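Local coordinates for MHC I-like leukocyte 2 long form (Mus musculus, PDB 6A97), which is an MHC class I-like, GPI-anchored cell-surface glycoprotein that binds heparan sulfate proteoglycans on fibroblasts, at residues 232-237 against 277-282. Residues are numbered along the deposited sequence; the frame is centred on the assembly and turned at random.
Sequences TLVWLQ and SCNLRH
Thr232 and Arg281, Val234 and Asn279, and Leu236 and Ser277 form three hydrogen-bonded pairs that zip strands 232-237 and 277-282 together antiparallel. Each pair contributes two N-H to carbonyl bonds; Leu236 N to Ser277 O is the shortest, at 2.7 Å. Two waters bridge the strands: one joins Thr232 OG1 and Asn279 O, the other Leu236 O and Ser277 OG, a hydroxyl that also hydrogen-bonds Thr290 OG1.

The non-hydrogen-bonded pairs, Leu233 with Leu280 and Trp235 with Cys278, turn their side chains to the opposite face. Cys278 CB sits over one face of the indole, 4.0 Å from the centroid of the six-membered ring, a CH-pi contact. With SG anti to its backbone N (chi1 -177°), the sulfur lies obliquely above the five-membered ring and meets Leu233 CD2 at 3.8 Å. The same methyl packs on Leu280 CB at 3.7 Å. Beyond the pair, Cys278 is disulfide-bonded to Cys221 on the facing sheet, and Trp235 NE1 donates to Val264 O there.

On the other face, Val234 CG1 lies alongside Asn279 CB at 3.7 Å, and Leu236 CD1 reaches that CB from further along the strand. Thr232 OG1 rests 3.3 Å from Arg281 CB. Asn279 ND2 hydrogen-bonds Ile287 O on the neighbouring strand 285-290, while Asn279 OD1 and Arg281 NH2 hydrogen-bond the backbone of another protein's chain, which packs against this face.

A tryptophan beside an intersheet disulfide is the classic core of the immunoglobulin fold, here the C1-set sandwich of the alpha-3 domain.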
loop_
_atom_site.group_PDB
_atom_site.type_symbol
_atom_site.label_atom_id
_atom_site.label_comp_id
_atom_site.label_asym_id
_atom_site.label_seq_id
_atom_site.Cartn_x
_atom_site.Cartn_y
_atom_site.Cartn_z
ATOM N N THR A 232 3.031 -0.290 -0.489
ATOM C CA THR A 232 1.882 0.322 0.159
ATOM C C THR A 232 2.289 0.875 1.511
ATOM O O THR A 232 3.046 0.243 2.254
ATOM C CB THR A 232 0.711 -0.674 0.348
ATOM O OG1 THR A 232 1.118 -1.739 1.214
ATOM C CG2 THR A 232 0.264 -1.249 -0.985
ATOM N N LEU A 233 1.797 2.071 1.812
ATOM C CA LEU A 233 1.978 2.682 3.119
ATOM C C LEU A 233 0.612 2.909 3.737
ATOM O O LEU A 233 -0.317 3.352 3.060
ATOM C CB LEU A 233 2.737 4.005 3.020
ATOM C CG LEU A 233 4.244 3.960 2.784
ATOM C CD1 LEU A 233 4.766 5.361 2.530
ATOM C CD2 LEU A 233 4.957 3.337 3.984
ATOM N N VAL A 234 0.483 2.596 5.019
ATOM C CA VAL A 234 -0.770 2.829 5.719
ATOM C C VAL A 234 -0.490 3.433 7.090
ATOM O O VAL A 234 0.407 2.984 7.804
ATOM C CB VAL A 234 -1.599 1.525 5.867
ATOM C CG1 VAL A 234 -0.766 0.414 6.472
ATOM C CG2 VAL A 234 -2.849 1.772 6.703
ATOM N N TRP A 235 -1.225 4.484 7.432
ATOM C CA TRP A 235 -1.207 5.014 8.783
ATOM C C TRP A 235 -2.258 4.281 9.601
ATOM O O TRP A 235 -3.405 4.141 9.169
ATOM C CB TRP A 235 -1.466 6.520 8.793
ATOM C CG TRP A 235 -0.226 7.341 8.646
ATOM C CD1 TRP A 235 0.160 8.061 7.550
ATOM C CD2 TRP A 235 0.805 7.519 9.626
ATOM N NE1 TRP A 235 1.359 8.682 7.791
ATOM C CE2 TRP A 235 1.778 8.365 9.059
ATOM C CE3 TRP A 235 1.000 7.043 10.926
ATOM C CZ2 TRP A 235 2.926 8.745 9.746
ATOM C CZ3 TRP A 235 2.143 7.424 11.608
ATOM C CH2 TRP A 235 3.088 8.267 11.019
ATOM N N LEU A 236 -1.859 3.809 10.778
ATOM C CA LEU A 236 -2.741 3.026 11.632
ATOM C C LEU A 236 -2.999 3.742 12.949
ATOM O O LEU A 236 -2.071 4.233 13.586
ATOM C CB LEU A 236 -2.138 1.642 11.904
ATOM C CG LEU A 236 -1.908 0.729 10.694
ATOM C CD1 LEU A 236 -0.996 -0.431 11.066
ATOM C CD2 LEU A 236 -3.221 0.213 10.157
ATOM N N GLN A 237 -4.263 3.809 13.348
ATOM C CA GLN A 237 -4.613 4.313 14.667
ATOM C C GLN A 237 -5.315 3.212 15.438
ATOM O O GLN A 237 -6.406 2.782 15.056
ATOM C CB GLN A 237 -5.500 5.554 14.577
ATOM C CG GLN A 237 -6.049 5.983 15.930
ATOM C CD GLN A 237 -6.703 7.350 15.901
ATOM O OE1 GLN A 237 -7.297 7.747 14.900
ATOM N NE2 GLN A 237 -6.596 8.080 17.006
ATOM N N SER A 277 0.878 4.626 14.012
ATOM C CA SER A 277 2.001 3.864 13.479
ATOM C C SER A 277 1.903 3.787 11.963
ATOM O O SER A 277 0.807 3.715 11.411
ATOM C CB SER A 277 2.034 2.455 14.076
ATOM O OG SER A 277 2.042 2.506 15.491
ATOM N N CYS A 278 3.054 3.809 11.297
ATOM C CA CYS A 278 3.110 3.661 9.846
ATOM C C CYS A 278 3.587 2.267 9.464
ATOM O O CYS A 278 4.594 1.791 9.979
ATOM C CB CYS A 278 4.037 4.710 9.229
ATOM S SG CYS A 278 4.082 4.652 7.425
ATOM N N ASN A 279 2.876 1.619 8.550
ATOM C CA ASN A 279 3.230 0.264 8.146
ATOM C C ASN A 279 3.523 0.180 6.653
ATOM O O ASN A 279 2.662 0.474 5.817
ATOM C CB ASN A 279 2.110 -0.709 8.527
ATOM C CG ASN A 279 2.463 -2.158 8.236
ATOM O OD1 ASN A 279 1.575 -3.001 8.071
ATOM N ND2 ASN A 279 3.760 -2.461 8.177
ATOM N N LEU A 280 4.748 -0.216 6.326
ATOM C CA LEU A 280 5.151 -0.392 4.937
ATOM C C LEU A 280 5.069 -1.849 4.507
ATOM O O LEU A 280 5.549 -2.739 5.211
ATOM C CB LEU A 280 6.582 0.116 4.716
ATOM C CG LEU A 280 7.215 -0.322 3.388
ATOM C CD1 LEU A 280 6.629 0.454 2.212
ATOM C CD2 LEU A 280 8.745 -0.201 3.426
ATOM N N ARG A 281 4.448 -2.087 3.357
ATOM C CA ARG A 281 4.542 -3.379 2.689
ATOM C C ARG A 281 5.304 -3.209 1.378
ATOM O O ARG A 281 4.936 -2.386 0.538
ATOM C CB ARG A 281 3.155 -3.971 2.428
ATOM C CG ARG A 281 3.132 -5.058 1.365
ATOM C CD ARG A 281 3.667 -6.377 1.902
ATOM N NE ARG A 281 3.797 -7.392 0.857
ATOM C CZ ARG A 281 2.795 -8.143 0.405
ATOM N NH1 ARG A 281 1.573 -7.996 0.898
ATOM N NH2 ARG A 281 3.015 -9.045 -0.544
ATOM N N HIS A 282 6.378 -3.970 1.210
ATOM C CA HIS A 282 7.139 -3.943 -0.036
ATOM C C HIS A 282 7.770 -5.295 -0.289
ATOM O O HIS A 282 8.637 -5.731 0.467
ATOM C CB HIS A 282 8.222 -2.864 -0.006
ATOM C CG HIS A 282 9.131 -2.896 -1.199
ATOM N ND1 HIS A 282 8.681 -2.675 -2.482
ATOM C CD2 HIS A 282 10.459 -3.141 -1.303
ATOM C CE1 HIS A 282 9.695 -2.774 -3.326
ATOM N NE2 HIS A 282 10.783 -3.057 -2.635
HETATM O O HOH W 1 1.048 -1.072 3.938
HETATM O O HOH W 2 -1.066 2.672 15.829
#